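Local coordinates for uncharacterized protein (Parabacteroides merdae ATCC 43184, PDB 5BMT) that is of unknown function but carries an OB-type domain of a bacterial lipoprotein family, alongside a larger β part that is probably immunoglobulin-like, at residues Y32-A37 and A53-D58; L111-N116 and T187-L192; P124-V129 and Q133-I138; E146-D151 and S205-Y210. All blocks are in the same frame, centred on the assembly; numbering follows the deposited sequence. Where two conformers were deposited one is given.

Contact 1: Y32-A37 and A53-D58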
# COMPACT_ATOMS: atom_id res chain seq x y z
N TYR A 32 0.41 -8.62 14.72
CA TYR A 32 -0.66 -9.60 14.82
C TYR A 32 -2.02 -8.99 14.53
O TYR A 32 -2.18 -7.77 14.71
CB TYR A 32 -0.71 -10.09 16.27
CG TYR A 32 0.46 -10.92 16.68
CD1 TYR A 32 0.65 -12.20 16.17
CD2 TYR A 32 1.37 -10.46 17.62
CE1 TYR A 32 1.70 -13.01 16.60
CE2 TYR A 32 2.42 -11.26 18.06
CZ TYR A 32 2.57 -12.54 17.56
OH TYR A 32 3.63 -13.31 17.99
N PRO A 33 -3.03 -9.82 14.24
CA PRO A 33 -4.40 -9.28 14.07
C PRO A 33 -4.89 -8.73 15.41
O PRO A 33 -4.59 -9.27 16.48
CB PRO A 33 -5.24 -10.49 13.64
CG PRO A 33 -4.22 -11.49 13.08
CD PRO A 33 -3.00 -11.28 13.98
N LEU A 34 -5.68 -7.64 15.33
CA LEU A 34 -6.20 -6.96 16.50
C LEU A 34 -7.68 -6.79 16.46
O LEU A 34 -8.23 -6.47 15.42
CB LEU A 34 -5.59 -5.55 16.59
CG LEU A 34 -4.06 -5.48 16.55
CD1 LEU A 34 -3.62 -4.04 16.52
CD2 LEU A 34 -3.45 -6.22 17.73
N TYR A 35 -8.31 -6.91 17.64
CA TYR A 35 -9.70 -6.55 17.81
C TYR A 35 -9.73 -5.19 18.49
O TYR A 35 -9.30 -5.07 19.65
CB TYR A 35 -10.49 -7.58 18.60
CG TYR A 35 -11.92 -7.13 18.85
CD1 TYR A 35 -12.80 -6.95 17.78
CD2 TYR A 35 -12.35 -6.80 20.13
CE1 TYR A 35 -14.11 -6.52 18.00
CE2 TYR A 35 -13.65 -6.35 20.36
CZ TYR A 35 -14.53 -6.22 19.29
OH TYR A 35 -15.81 -5.79 19.54
N VAL A 36 -10.24 -4.18 17.78
CA VAL A 36 -10.42 -2.84 18.31
C VAL A 36 -11.94 -2.58 18.27
O VAL A 36 -12.48 -2.39 17.17
CB VAL A 36 -9.62 -1.76 17.56
CG1 VAL A 36 -9.80 -0.39 18.20
CG2 VAL A 36 -8.12 -2.12 17.50
N ALA A 37 -12.62 -2.66 19.43
CA ALA A 37 -14.09 -2.55 19.48
C ALA A 37 -14.61 -1.26 18.87
O ALA A 37 -15.61 -1.29 18.14
CB ALA A 37 -14.56 -2.67 20.91
N ALA A 53 -3.43 2.93 11.40
CA ALA A 53 -3.96 2.75 12.74
C ALA A 53 -2.93 3.02 13.79
O ALA A 53 -1.77 2.69 13.60
CB ALA A 53 -4.43 1.31 12.88
N ASN A 54 -3.38 3.58 14.92
CA ASN A 54 -2.50 3.76 16.07
C ASN A 54 -3.11 2.91 17.18
O ASN A 54 -4.33 2.93 17.39
CB ASN A 54 -2.28 5.22 16.46
CG ASN A 54 -3.50 5.91 17.01
OD1 ASN A 54 -3.67 6.04 18.23
ND2 ASN A 54 -4.37 6.35 16.13
N PHE A 55 -2.29 2.03 17.79
CA PHE A 55 -2.87 1.13 18.76
C PHE A 55 -1.91 0.75 19.86
O PHE A 55 -0.69 0.89 19.72
CB PHE A 55 -3.31 -0.17 18.02
CG PHE A 55 -2.24 -0.81 17.14
CD1 PHE A 55 -1.32 -1.72 17.67
CD2 PHE A 55 -2.16 -0.49 15.79
CE1 PHE A 55 -0.36 -2.31 16.84
CE2 PHE A 55 -1.17 -1.04 14.98
CZ PHE A 55 -0.29 -1.96 15.51
N THR A 56 -2.49 0.21 20.94
CA THR A 56 -1.75 -0.30 22.08
C THR A 56 -2.40 -1.59 22.55
O THR A 56 -3.64 -1.68 22.59
CB THR A 56 -1.69 0.74 23.20
OG1 THR A 56 -1.31 2.00 22.66
CG2 THR A 56 -0.74 0.34 24.32
N VAL A 57 -1.58 -2.58 22.90
CA VAL A 57 -2.02 -3.87 23.41
C VAL A 57 -1.59 -3.96 24.87
O VAL A 57 -0.41 -3.75 25.18
CB VAL A 57 -1.44 -5.05 22.60
CG1 VAL A 57 -1.78 -6.40 23.25
CG2 VAL A 57 -1.92 -5.00 21.15
N ASP A 58 -2.53 -4.33 25.77
CA ASP A 58 -2.23 -4.62 27.17
C ASP A 58 -2.10 -6.13 27.25
O ASP A 58 -3.09 -6.85 27.28
CB ASP A 58 -3.36 -4.08 28.08
CG ASP A 58 -3.14 -4.33 29.57
OD1 ASP A 58 -2.10 -4.95 29.94
OD2 ASP A 58 -4.03 -3.96 30.37
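L34 bridges from segment 32-37 to F55 and V57 of segment 53-58, and these three buried side chains make a small apolar contact of 138 Å². Before L34, the Y32 ring meets Y73 edge-to-face and P33 pairs through its backbone with the same residue. At L34 the side chain turns toward segment 53-58, with CG anti to the carbonyl carbon (chi1 -53°), and its two methyls divide the work. CD1 settles over one face of the F55 ring, 3.5 Å from the ring centroid and 16° off the ring normal, a CH-pi contact displaced toward the CG-CD1 side of the ring. The other methyl, CD2, touches V57 CG2 at 3.9 Å. F55 can offer a face because its CG is tucked between the backbone N and the carbonyl carbon (chi1 51°), and its ring also meets that of Y31. Replacing F55 by an alanine would probably leave the CD1 methyl of L34 without its aromatic floor and open a gap in the core beside it. Farther along, Y35 pairs through its backbone with Y73 and A75, and its ring makes a cation-pi contact with R23. Strand 73-79 lies between strands 34-35 and 50-57 in the sheet, while L34 bonds through its backbone to I26 of strand 24-28. Side chains that meet across a curled five-stranded sheet, with its outermost strands brought together, are consistent with the core of an OB-fold barrel.

Contact 2: L111-N116 and T187-L192. With SO4 (sulfate ion), chain D.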
# COMPACT_ATOMS: atom_id res chain seq x y z
N LEU A 111 3.12 -4.87 0.31
CA LEU A 111 1.92 -5.68 0.16
C LEU A 111 1.45 -6.09 1.54
O LEU A 111 2.21 -6.72 2.30
CB LEU A 111 2.18 -6.91 -0.73
CG LEU A 111 0.93 -7.78 -1.01
CD1 LEU A 111 -0.10 -7.01 -1.84
CD2 LEU A 111 1.31 -9.07 -1.77
N LEU A 112 0.20 -5.75 1.84
CA LEU A 112 -0.45 -6.14 3.10
C LEU A 112 -1.41 -7.28 2.86
O LEU A 112 -2.10 -7.31 1.83
CB LEU A 112 -1.24 -4.96 3.68
CG LEU A 112 -0.43 -3.96 4.54
CD1 LEU A 112 0.56 -3.15 3.67
CD2 LEU A 112 -1.38 -3.01 5.29
N PHE A 113 -1.50 -8.17 3.86
CA PHE A 113 -2.39 -9.34 3.83
C PHE A 113 -3.41 -9.30 4.94
O PHE A 113 -3.09 -8.89 6.05
CB PHE A 113 -1.54 -10.63 4.04
CG PHE A 113 -0.52 -10.91 2.96
CD1 PHE A 113 0.67 -10.19 2.90
CD2 PHE A 113 -0.76 -11.87 2.00
CE1 PHE A 113 1.60 -10.42 1.87
CE2 PHE A 113 0.19 -12.15 1.01
CZ PHE A 113 1.35 -11.41 0.94
N SER A 114 -4.62 -9.80 4.68
CA SER A 114 -5.62 -9.97 5.73
C SER A 114 -6.26 -11.33 5.51
O SER A 114 -5.83 -12.09 4.63
CB SER A 114 -6.65 -8.84 5.72
OG SER A 114 -7.51 -8.88 4.59
N ASN A 115 -7.32 -11.63 6.23
CA ASN A 115 -7.94 -12.92 6.06
C ASN A 115 -8.47 -13.10 4.63
O ASN A 115 -8.27 -14.16 4.03
CB ASN A 115 -9.08 -13.01 7.08
CG ASN A 115 -9.72 -14.37 7.14
OD1 ASN A 115 -9.07 -15.39 6.89
ND2 ASN A 115 -11.01 -14.40 7.44
N ASN A 116 -9.11 -12.05 4.06
CA ASN A 116 -9.79 -12.14 2.78
C ASN A 116 -9.24 -11.24 1.68
O ASN A 116 -9.72 -11.33 0.54
CB ASN A 116 -11.27 -11.76 2.97
CG ASN A 116 -11.96 -12.72 3.91
OD1 ASN A 116 -12.08 -13.91 3.60
ND2 ASN A 116 -12.34 -12.22 5.10
N THR A 187 -4.91 -9.97 -7.54
CA THR A 187 -4.54 -10.62 -8.80
C THR A 187 -3.04 -10.52 -9.03
O THR A 187 -2.46 -11.45 -9.62
CB THR A 187 -5.35 -10.09 -9.97
OG1 THR A 187 -5.08 -8.70 -10.10
CG2 THR A 187 -6.87 -10.34 -9.77
N LEU A 188 -2.38 -9.44 -8.54
CA LEU A 188 -0.93 -9.35 -8.67
C LEU A 188 -0.28 -10.48 -7.90
O LEU A 188 0.62 -11.14 -8.41
CB LEU A 188 -0.43 -8.00 -8.14
CG LEU A 188 1.08 -7.81 -8.27
CD1 LEU A 188 1.48 -7.62 -9.71
CD2 LEU A 188 1.58 -6.67 -7.46
N TYR A 189 -0.76 -10.72 -6.67
CA TYR A 189 -0.18 -11.80 -5.88
C TYR A 189 -0.32 -13.14 -6.59
O TYR A 189 0.68 -13.87 -6.67
CB TYR A 189 -0.92 -11.86 -4.52
CG TYR A 189 -0.43 -13.01 -3.65
CD1 TYR A 189 0.64 -12.85 -2.78
CD2 TYR A 189 -1.05 -14.26 -3.72
CE1 TYR A 189 1.10 -13.91 -2.00
CE2 TYR A 189 -0.61 -15.32 -2.92
CZ TYR A 189 0.46 -15.13 -2.05
OH TYR A 189 0.91 -16.19 -1.30
N SER A 190 -1.53 -13.48 -7.07
CA SER A 190 -1.75 -14.77 -7.72
C SER A 190 -0.87 -14.91 -8.95
O SER A 190 -0.29 -15.99 -9.15
CB SER A 190 -3.22 -14.94 -8.10
OG SER A 190 -4.01 -14.90 -6.93
N MSE A 191 -0.73 -13.83 -9.75
CA MSE A 191 0.06 -13.91 -10.96
C MSE A 191 1.55 -14.08 -10.63
O MSE A 191 2.18 -14.97 -11.22
CB MSE A 191 -0.17 -12.69 -11.83
CG MSE A 191 0.56 -12.77 -13.17
SE MSE A 191 0.30 -11.15 -14.18
CE MSE A 191 1.29 -10.02 -13.10
N LEU A 192 2.10 -13.24 -9.75
CA LEU A 192 3.53 -13.34 -9.43
C LEU A 192 3.85 -14.59 -8.63
O LEU A 192 4.94 -15.14 -8.81
CB LEU A 192 4.06 -12.08 -8.74
CG LEU A 192 3.88 -10.79 -9.57
CD1 LEU A 192 4.46 -9.58 -8.85
CD2 LEU A 192 4.52 -10.92 -10.95
S SO4 D . -3.80 -17.54 -4.70
O1 SO4 D . -4.29 -16.20 -4.41
O2 SO4 D . -3.18 -18.10 -3.50
O3 SO4 D . -4.93 -18.39 -5.10
O4 SO4 D . -2.82 -17.50 -5.78
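Y189, on helix 186-198, projects toward L111 and F113 at the end of strand 106-113, and its ring carries the whole contact. From CB the side chain leaves with CG anti to the backbone N (chi1 177°), which swings the ring off the helix toward the strand. The first ring atom to find a partner on that side is CD1, with L111 CD2 4.0 Å away near the ring plane. Next comes CE1, which lies 3.6 Å from F113 CE2 and sits in the plane of the F113 ring, at its edge. The two rings are almost perpendicular, their planes 87° apart and their centroids separated by 5.6 Å, and F113 CE2 approaches the Y189 ring obliquely. On the other edge of the tyrosine a sulfate ion, probably from the crystallisation liquor, lies alongside: its O2 is 3.8 Å from Y189 CE2, in the ring plane. The neighbouring S190 places OG 2.8 Å from sulfate O1, although that hydroxyl also has G186 O within bonding range. At the tip, Y189 OH is hydrogen-bonded to E236 OE2, and K118 makes a cation-pi contact with the ring. The buried phenol is therefore anchored at its polar end while its carbon edge packs on the strand. L188, one residue earlier, rests on I120 of strand 118-126. This is helix-on-sheet packing: helix 186-198, the connection between strands 173-184 and 203-214, lies against the antiparallel β-hairpin formed by strands 106-113 and 118-126.

Contact 3: P124-V129 and Q133-I138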
# COMPACT_ATOMS: atom_id res chain seq x y z
N PRO A 124 2.95 7.70 -2.44
CA PRO A 124 3.51 8.70 -3.37
C PRO A 124 3.86 9.95 -2.59
O PRO A 124 3.09 10.37 -1.68
CB PRO A 124 2.37 8.96 -4.36
CG PRO A 124 1.13 8.47 -3.70
CD PRO A 124 1.53 7.41 -2.72
N THR A 125 5.02 10.53 -2.91
CA THR A 125 5.53 11.73 -2.26
C THR A 125 5.68 12.80 -3.33
O THR A 125 5.94 12.46 -4.49
CB THR A 125 6.84 11.40 -1.55
OG1 THR A 125 6.65 10.22 -0.77
CG2 THR A 125 7.33 12.54 -0.65
N PHE A 126 5.51 14.07 -2.94
CA PHE A 126 5.62 15.19 -3.84
C PHE A 126 6.53 16.25 -3.30
O PHE A 126 6.42 16.61 -2.12
CB PHE A 126 4.23 15.81 -4.06
CG PHE A 126 3.24 14.85 -4.65
CD1 PHE A 126 2.51 13.98 -3.83
CD2 PHE A 126 3.10 14.72 -6.03
CE1 PHE A 126 1.64 13.05 -4.39
CE2 PHE A 126 2.23 13.77 -6.58
CZ PHE A 126 1.53 12.92 -5.75
N THR A 127 7.33 16.86 -4.19
CA THR A 127 8.19 18.00 -3.82
C THR A 127 7.32 19.07 -3.16
O THR A 127 7.67 19.58 -2.10
CB THR A 127 8.93 18.52 -5.06
OG1 THR A 127 9.73 17.48 -5.60
CG2 THR A 127 9.79 19.76 -4.75
N SER A 128 6.19 19.41 -3.80
CA SER A 128 5.25 20.37 -3.26
C SER A 128 3.85 20.08 -3.72
O SER A 128 3.65 19.53 -4.81
CB SER A 128 5.63 21.81 -3.63
OG SER A 128 5.50 22.08 -5.01
N VAL A 129 2.89 20.39 -2.86
CA VAL A 129 1.46 20.36 -3.16
C VAL A 129 0.84 21.59 -2.55
O VAL A 129 1.44 22.22 -1.67
CB VAL A 129 0.71 19.08 -2.69
CG1 VAL A 129 1.31 17.80 -3.27
CG2 VAL A 129 0.65 19.01 -1.16
N GLN A 133 -5.17 20.09 -2.12
CA GLN A 133 -4.97 19.53 -3.47
C GLN A 133 -5.45 18.09 -3.44
O GLN A 133 -5.27 17.40 -2.43
CB GLN A 133 -3.47 19.60 -3.85
CG GLN A 133 -3.15 19.03 -5.25
CD GLN A 133 -1.69 19.21 -5.59
OE1 GLN A 133 -1.10 20.28 -5.38
NE2 GLN A 133 -1.10 18.20 -6.21
N LYS A 134 -6.07 17.63 -4.53
CA LYS A 134 -6.49 16.24 -4.61
C LYS A 134 -5.93 15.65 -5.89
O LYS A 134 -5.99 16.28 -6.94
CB LYS A 134 -8.03 16.11 -4.58
CG LYS A 134 -8.68 16.62 -3.29
CD LYS A 134 -8.67 15.56 -2.18
CE LYS A 134 -9.18 16.09 -0.86
NZ LYS A 134 -8.09 16.73 -0.09
N ASN A 135 -5.41 14.42 -5.78
CA ASN A 135 -4.86 13.71 -6.91
C ASN A 135 -5.57 12.40 -7.11
O ASN A 135 -6.14 11.86 -6.15
CB ASN A 135 -3.38 13.38 -6.67
CG ASN A 135 -2.50 14.53 -6.26
OD1 ASN A 135 -2.74 15.68 -6.62
ND2 ASN A 135 -1.37 14.21 -5.67
N THR A 136 -5.49 11.85 -8.32
CA THR A 136 -5.89 10.48 -8.59
C THR A 136 -4.68 9.79 -9.21
O THR A 136 -3.74 10.46 -9.67
CB THR A 136 -7.17 10.30 -9.39
OG1 THR A 136 -7.04 11.01 -10.61
CG2 THR A 136 -8.41 10.69 -8.56
N TYR A 137 -4.70 8.48 -9.18
CA TYR A 137 -3.54 7.70 -9.54
C TYR A 137 -3.83 6.57 -10.47
O TYR A 137 -4.96 6.11 -10.60
CB TYR A 137 -2.93 7.08 -8.24
CG TYR A 137 -2.47 8.14 -7.27
CD1 TYR A 137 -1.18 8.66 -7.34
CD2 TYR A 137 -3.33 8.66 -6.29
CE1 TYR A 137 -0.76 9.69 -6.49
CE2 TYR A 137 -2.93 9.69 -5.44
CZ TYR A 137 -1.64 10.20 -5.55
OH TYR A 137 -1.22 11.23 -4.73
N ILE A 138 -2.77 6.10 -11.12
CA ILE A 138 -2.81 4.91 -11.93
C ILE A 138 -1.58 4.10 -11.57
O ILE A 138 -0.44 4.59 -11.67
CB ILE A 138 -2.93 5.19 -13.47
CG1 ILE A 138 -2.75 3.91 -14.30
CG2 ILE A 138 -1.95 6.24 -13.96
CD1 ILE A 138 -3.89 3.18 -14.41
O HOH W 1 2.00 18.49 -6.77
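F126 points its ring at N135 and Y137, which come from the opposite direction, in the middle of the packing between segments 124-129 and 133-138. Among the van der Waals contacts, Y137 OH lies at the edge of the F126 ring, 3.4 Å from CZ, while N135 ND2 reaches the same CZ obliquely at 3.2 Å, its amide plane 63° from the ring. P124 CG makes an apolar contact with Y137 CE1 at 3.6 Å. At the far end V129 CB lies 3.5 Å from Q133 OE1, the two side chains crossing at about a right angle.

The hydrogen bonds run as a relay along segment 133-138. Q133 NE2 donates to a lone pair of N135 OD1, almost straight at 176° and in the carbonyl plane. N135 ND2 in turn donates to Y137 OH, which is bonded to D179 OD2 as well. A water accepts from Q133 NE2 and donates to S128 O at 2.8 Å, tying the relay back to the first segment, while Q133 OE1 takes L130 N. A leucine in place of Q133 would probably leave L130 N without this acceptor and N135 OD1 without its donor, and break the water link to S128 O.

The chain turns a corner at T127, and strands 124-126 and 134-138 cross at 135° with axes 11.1 Å apart, consistent with face-to-face β-layer packing in an immunoglobulin-like fold.

Contact 4: E146-D151 and S205-Y210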
# COMPACT_ATOMS: atom_id res chain seq x y z
N GLU A 146 9.80 -9.51 -18.08
CA GLU A 146 10.64 -10.47 -17.42
C GLU A 146 11.28 -9.72 -16.26
O GLU A 146 11.71 -8.58 -16.47
CB GLU A 146 11.67 -11.07 -18.38
CG GLU A 146 11.07 -12.14 -19.28
CD GLU A 146 10.46 -13.36 -18.60
OE1 GLU A 146 11.04 -13.85 -17.61
OE2 GLU A 146 9.41 -13.84 -19.09
N PRO A 147 11.32 -10.29 -15.04
CA PRO A 147 11.95 -9.55 -13.93
C PRO A 147 13.46 -9.46 -14.16
O PRO A 147 14.01 -10.21 -14.99
CB PRO A 147 11.58 -10.39 -12.70
CG PRO A 147 11.47 -11.80 -13.24
CD PRO A 147 10.86 -11.63 -14.61
N GLU A 148 14.12 -8.53 -13.50
CA GLU A 148 15.55 -8.31 -13.73
C GLU A 148 16.32 -8.11 -12.43
O GLU A 148 15.72 -7.83 -11.40
CB GLU A 148 15.74 -7.09 -14.67
CG GLU A 148 15.33 -5.76 -14.07
CD GLU A 148 15.32 -4.57 -15.02
OE1 GLU A 148 16.30 -4.39 -15.77
OE2 GLU A 148 14.36 -3.78 -14.94
N THR A 149 17.65 -8.20 -12.50
CA THR A 149 18.48 -7.98 -11.33
C THR A 149 18.58 -6.47 -11.08
O THR A 149 18.87 -5.71 -12.00
CB THR A 149 19.86 -8.65 -11.50
OG1 THR A 149 19.66 -10.04 -11.74
CG2 THR A 149 20.75 -8.46 -10.26
N VAL A 150 18.31 -6.06 -9.82
CA VAL A 150 18.35 -4.66 -9.37
C VAL A 150 19.16 -4.61 -8.07
O VAL A 150 18.79 -5.26 -7.10
CB VAL A 150 16.91 -4.09 -9.15
CG1 VAL A 150 16.97 -2.67 -8.60
CG2 VAL A 150 16.07 -4.15 -10.42
N ASP A 151 20.27 -3.84 -8.07
CA ASP A 151 21.16 -3.64 -6.91
C ASP A 151 21.50 -4.95 -6.14
O ASP A 151 21.44 -4.98 -4.91
CB ASP A 151 20.54 -2.60 -5.95
CG ASP A 151 20.51 -1.18 -6.48
OD1 ASP A 151 21.37 -0.84 -7.33
OD2 ASP A 151 19.65 -0.39 -6.02
N SER A 205 9.90 -10.14 -5.38
CA SER A 205 10.57 -8.84 -5.20
C SER A 205 10.03 -7.89 -6.23
O SER A 205 9.94 -8.25 -7.41
CB SER A 205 12.08 -8.97 -5.36
OG SER A 205 12.66 -9.80 -4.37
N TYR A 206 9.69 -6.68 -5.81
CA TYR A 206 9.22 -5.69 -6.78
C TYR A 206 9.64 -4.29 -6.36
O TYR A 206 10.05 -4.05 -5.22
CB TYR A 206 7.69 -5.77 -6.97
CG TYR A 206 6.91 -5.17 -5.82
CD1 TYR A 206 6.57 -5.93 -4.70
CD2 TYR A 206 6.48 -3.84 -5.86
CE1 TYR A 206 5.88 -5.36 -3.62
CE2 TYR A 206 5.72 -3.29 -4.83
CZ TYR A 206 5.47 -4.04 -3.68
OH TYR A 206 4.82 -3.44 -2.63
N ARG A 207 9.54 -3.36 -7.30
CA ARG A 207 9.77 -1.96 -7.00
C ARG A 207 8.75 -1.14 -7.76
O ARG A 207 8.13 -1.67 -8.70
CB ARG A 207 11.19 -1.53 -7.33
CG ARG A 207 11.46 -1.70 -8.81
CD ARG A 207 12.88 -1.33 -9.09
NE ARG A 207 13.16 -1.42 -10.52
CZ ARG A 207 14.26 -0.94 -11.08
NH1 ARG A 207 15.15 -0.30 -10.34
NH2 ARG A 207 14.46 -1.07 -12.38
N VAL A 208 8.61 0.13 -7.40
CA VAL A 208 7.66 1.03 -8.06
C VAL A 208 8.43 2.16 -8.70
O VAL A 208 9.17 2.86 -8.00
CB VAL A 208 6.59 1.56 -7.08
CG1 VAL A 208 5.62 2.51 -7.79
CG2 VAL A 208 5.81 0.41 -6.45
N LYS A 209 8.24 2.35 -10.03
CA LYS A 209 8.86 3.46 -10.72
C LYS A 209 7.85 4.61 -10.84
O LYS A 209 6.62 4.40 -10.82
CB LYS A 209 9.42 3.02 -12.06
CG LYS A 209 8.47 2.84 -13.19
CD LYS A 209 9.35 2.76 -14.49
CE LYS A 209 8.60 3.20 -15.72
NZ LYS A 209 8.69 2.19 -16.82
N TYR A 210 8.35 5.83 -10.90
CA TYR A 210 7.48 6.98 -10.96
C TYR A 210 8.16 8.11 -11.74
O TYR A 210 9.39 8.14 -11.80
CB TYR A 210 7.15 7.48 -9.51
CG TYR A 210 8.37 7.77 -8.66
CD1 TYR A 210 8.99 9.02 -8.70
CD2 TYR A 210 8.92 6.80 -7.83
CE1 TYR A 210 10.11 9.29 -7.93
CE2 TYR A 210 10.05 7.05 -7.05
CZ TYR A 210 10.64 8.31 -7.10
OH TYR A 210 11.75 8.60 -6.33
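In the large β-sheet, E148 and V150 of the short strand 148-150 reach across the neighbouring strand 153-167 to R207 on strand 203-214. Strand 153-167 pairs with both, antiparallel to 148-150 and parallel to 203-214, so the contact is made by side chains above one face of the sheet. R207 rises with CG between its backbone N and carbonyl carbon (chi1 62°) and then runs extended to NE, which lifts the guanidinium to the level of V150. There V150 CG2 sits over the centre of one guanidinium face, 3.7 Å from R207 CZ, while V150 CG1 lies 3.5 Å from R207 NH1. E148 OE2 comes in obliquely to R207 NH2 at 3.7 Å, a long salt bridge in which the carboxylate and guanidinium planes stand 83° apart. At NE the group is hydrogen-bonded to T158 OG1. D151 adds a further negative charge, its OD2 6.2 Å from R207 NH1. The arginine is thus held by the bond to T158 and by V150 over one face; at this surface site E148 probably adds a weak electrostatic pull through its long salt bridge, and D151 at most a more distant attraction.

Overall arrangement
Contact 1 belongs to the five-stranded OB-type sheet near the N-terminus, whereas contacts 2, 3 and 4 all draw on the larger branched sheet that follows it in the chain. Contacts 1 and 4 lie on opposite sides of the chain's centre, their centres 34 Å apart. Contact 3 falls within the span between the two segments of contact 2, and the two are linked through adjacent strands 106-113 and 118-126. Contacts 2 and 4 are the only pair that touch, in a packing contact of L111 N with Y206 OH, 3.7 Å apart, with helix 186-198 leading into strand 203-214. Contacts 1 and 3 are thus closed locally, whereas contacts 2 and 4 alternate along the chain and join distant segments of the larger part.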